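Local coordinates for transcriptional activator of comK gene (Bacillus halodurans, PDB 2HQB), which probably binds a small ligand as a BMP-family membrane lipoprotein of the substrate-binding type, and probably activates transcription of the comK gene, at residues A[88-94]-A[101-107]. Sequence-based numbering, arbitrary orientation.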
loop_
_atom_site.group_PDB
_atom_site.type_symbol
_atom_site.label_atom_id
_atom_site.label_comp_id
_atom_site.label_asym_id
_atom_site.label_seq_id
_atom_site.Cartn_x
_atom_site.Cartn_y
_atom_site.Cartn_z
ATOM N N VAL A 88 -0.261 -3.369 27.508
ATOM C CA VAL A 88 -0.399 -3.834 26.121
ATOM C C VAL A 88 -0.358 -2.675 25.141
ATOM O O VAL A 88 -1.023 -1.664 25.351
ATOM C CB VAL A 88 -1.747 -4.527 25.972
ATOM C CG1 VAL A 88 -1.931 -5.099 24.569
ATOM C CG2 VAL A 88 -1.858 -5.572 27.038
ATOM N N HIS A 89 0.415 -2.818 24.073
ATOM C CA HIS A 89 0.529 -1.774 23.063
ATOM C C HIS A 89 -0.343 -2.090 21.839
ATOM O O HIS A 89 -0.421 -3.241 21.391
ATOM C CB HIS A 89 1.966 -1.628 22.615
ATOM C CG HIS A 89 2.231 -0.357 21.878
ATOM N ND1 HIS A 89 2.348 0.858 22.516
ATOM C CD2 HIS A 89 2.396 -0.108 20.559
ATOM C CE1 HIS A 89 2.579 1.801 21.623
ATOM N NE2 HIS A 89 2.613 1.241 20.428
ATOM N N PHE A 90 -0.969 -1.061 21.280
ATOM C CA PHE A 90 -1.853 -1.271 20.158
ATOM C C PHE A 90 -1.423 -0.547 18.881
ATOM O O PHE A 90 -1.281 0.667 18.877
ATOM C CB PHE A 90 -3.270 -0.837 20.543
ATOM C CG PHE A 90 -3.848 -1.568 21.740
ATOM C CD1 PHE A 90 -3.466 -1.241 23.038
ATOM C CD2 PHE A 90 -4.812 -2.578 21.565
ATOM C CE1 PHE A 90 -4.034 -1.904 24.140
ATOM C CE2 PHE A 90 -5.394 -3.254 22.673
ATOM C CZ PHE A 90 -4.997 -2.910 23.956
ATOM N N VAL A 91 -1.208 -1.287 17.799
ATOM C CA VAL A 91 -0.847 -0.666 16.534
ATOM C C VAL A 91 -2.023 -0.848 15.574
ATOM O O VAL A 91 -2.636 -1.911 15.518
ATOM C CB VAL A 91 0.385 -1.315 15.894
ATOM C CG1 VAL A 91 0.988 -0.376 14.845
ATOM C CG2 VAL A 91 1.409 -1.626 16.944
ATOM N N SER A 92 -2.367 0.201 14.843
ATOM C CA SER A 92 -3.458 0.101 13.891
ATOM C C SER A 92 -2.865 0.444 12.550
ATOM O O SER A 92 -1.876 1.177 12.450
ATOM C CB SER A 92 -4.578 1.110 14.202
ATOM O OG SER A 92 -4.484 2.308 13.413
ATOM N N PHE A 93 -3.445 -0.109 11.501
ATOM C CA PHE A 93 -2.975 0.259 10.191
ATOM C C PHE A 93 -3.963 1.307 9.685
ATOM O O PHE A 93 -5.117 0.990 9.454
ATOM C CB PHE A 93 -2.954 -0.938 9.280
ATOM C CG PHE A 93 -1.614 -1.206 8.707
ATOM C CD1 PHE A 93 -0.651 -1.907 9.448
ATOM C CD2 PHE A 93 -1.272 -0.705 7.440
ATOM C CE1 PHE A 93 0.652 -2.111 8.940
ATOM C CE2 PHE A 93 0.031 -0.891 6.904
ATOM C CZ PHE A 93 0.999 -1.597 7.656
ATOM N N ASN A 94 -3.529 2.563 9.612
ATOM C CA ASN A 94 -4.346 3.672 9.088
ATOM C C ASN A 94 -5.276 4.534 9.900
ATOM O O ASN A 94 -5.832 5.486 9.358
ATOM C CB ASN A 94 -5.182 3.249 7.883
ATOM C CG ASN A 94 -4.355 2.869 6.722
ATOM O OD1 ASN A 94 -3.211 3.298 6.589
ATOM N ND2 ASN A 94 -4.923 2.050 5.847
ATOM N N ASN A 101 0.137 3.868 24.731
ATOM C CA ASN A 101 0.365 2.491 24.282
ATOM C C ASN A 101 -0.425 2.189 22.992
ATOM O O ASN A 101 -0.877 1.065 22.771
ATOM C CB ASN A 101 -0.075 1.547 25.370
ATOM C CG ASN A 101 -1.505 1.705 25.660
ATOM O OD1 ASN A 101 -2.072 2.726 25.301
ATOM N ND2 ASN A 101 -2.118 0.714 26.308
ATOM N N ILE A 102 -0.576 3.205 22.149
ATOM C CA ILE A 102 -1.319 3.088 20.913
ATOM C C ILE A 102 -0.575 3.840 19.819
ATOM O O ILE A 102 -0.131 4.961 20.033
ATOM C CB ILE A 102 -2.756 3.633 21.133
ATOM C CG1 ILE A 102 -3.674 3.181 20.018
ATOM C CG2 ILE A 102 -2.756 5.132 21.230
ATOM C CD1 ILE A 102 -5.154 3.214 20.460
ATOM N N THR A 103 -0.428 3.196 18.663
ATOM C CA THR A 103 0.257 3.753 17.503
ATOM C C THR A 103 -0.591 3.551 16.231
ATOM O O THR A 103 -1.596 2.830 16.255
ATOM C CB THR A 103 1.587 3.030 17.320
ATOM O OG1 THR A 103 2.361 3.204 18.504
ATOM C CG2 THR A 103 2.376 3.556 16.109
ATOM N N SER A 104 -0.215 4.196 15.130
ATOM C CA SER A 104 -0.927 4.009 13.860
ATOM C C SER A 104 0.094 4.099 12.743
ATOM O O SER A 104 1.015 4.906 12.775
ATOM C CB SER A 104 -2.036 5.042 13.628
ATOM O OG SER A 104 -1.539 6.230 13.051
ATOM N N LEU A 105 -0.077 3.254 11.746
ATOM C CA LEU A 105 0.853 3.216 10.648
ATOM C C LEU A 105 0.218 3.732 9.365
ATOM O O LEU A 105 -0.947 3.425 9.080
ATOM C CB LEU A 105 1.314 1.770 10.468
ATOM C CG LEU A 105 1.820 1.141 11.761
ATOM C CD1 LEU A 105 2.071 -0.313 11.549
ATOM C CD2 LEU A 105 3.101 1.831 12.180
ATOM N N HIS A 106 0.990 4.491 8.592
ATOM C CA HIS A 106 0.524 5.023 7.311
ATOM C C HIS A 106 1.613 4.973 6.237
ATOM O O HIS A 106 2.786 5.249 6.501
ATOM C CB HIS A 106 0.099 6.468 7.462
ATOM C CG HIS A 106 -0.911 6.684 8.533
ATOM N ND1 HIS A 106 -2.261 6.760 8.273
ATOM C CD2 HIS A 106 -0.766 6.875 9.866
ATOM C CE1 HIS A 106 -2.905 6.995 9.402
ATOM N NE2 HIS A 106 -2.022 7.072 10.382
ATOM N N PHE A 107 1.231 4.599 5.023
ATOM C CA PHE A 107 2.181 4.571 3.931
ATOM C C PHE A 107 2.008 5.866 3.184
ATOM O O PHE A 107 0.889 6.343 2.959
ATOM C CB PHE A 107 1.936 3.408 2.991
ATOM C CG PHE A 107 2.534 2.139 3.464
ATOM C CD1 PHE A 107 1.763 1.194 4.125
ATOM C CD2 PHE A 107 3.873 1.888 3.273
ATOM C CE1 PHE A 107 2.328 -0.003 4.594
ATOM C CE2 PHE A 107 4.456 0.704 3.731
ATOM C CZ PHE A 107 3.678 -0.249 4.395
#
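His89, on strand 89-93, donates from NE2 to Thr103 OG1 at 2.8 Å across to strand 102-107, a bond bent to 147°. Start at its CB, which lies 3.9 Å from Asn101 O; with CG anti to the backbone N (chi1 -164°), the ring swings over the start of strand 102-107. CG comes 3.5 Å from Asn101 O, which sits against one ring face, toward the rim. ND1 lies beside the Asn101 carbonyl carbon, CE1 passes 3.5 Å from Ile102 N, and CD2 is 3.9 Å from Thr103 OG1. That hydroxyl also bonds Glu247 O, which fixes its rotation. With an alanine here, the Thr103 hydroxyl would probably keep Glu247 O but lose its imidazole donor, and a gap would open beside the Asn101 carbonyl.

The strands run parallel, Phe90 and Ser92 each bonding through both N and O. Further along, Leu105 CB stands over the centre of the Phe93 ring, 4.2 Å from its centroid, while Leu105 CD1 meets Val91 CG1 at 3.5 Å. Helix 230-240 covers this face and helix 73-79 the Ser92 and Ile102 face. The six-stranded parallel sheet, order 2-1-3-4-5-6, is consistent with one lobe of a periplasmic-binding-protein fold.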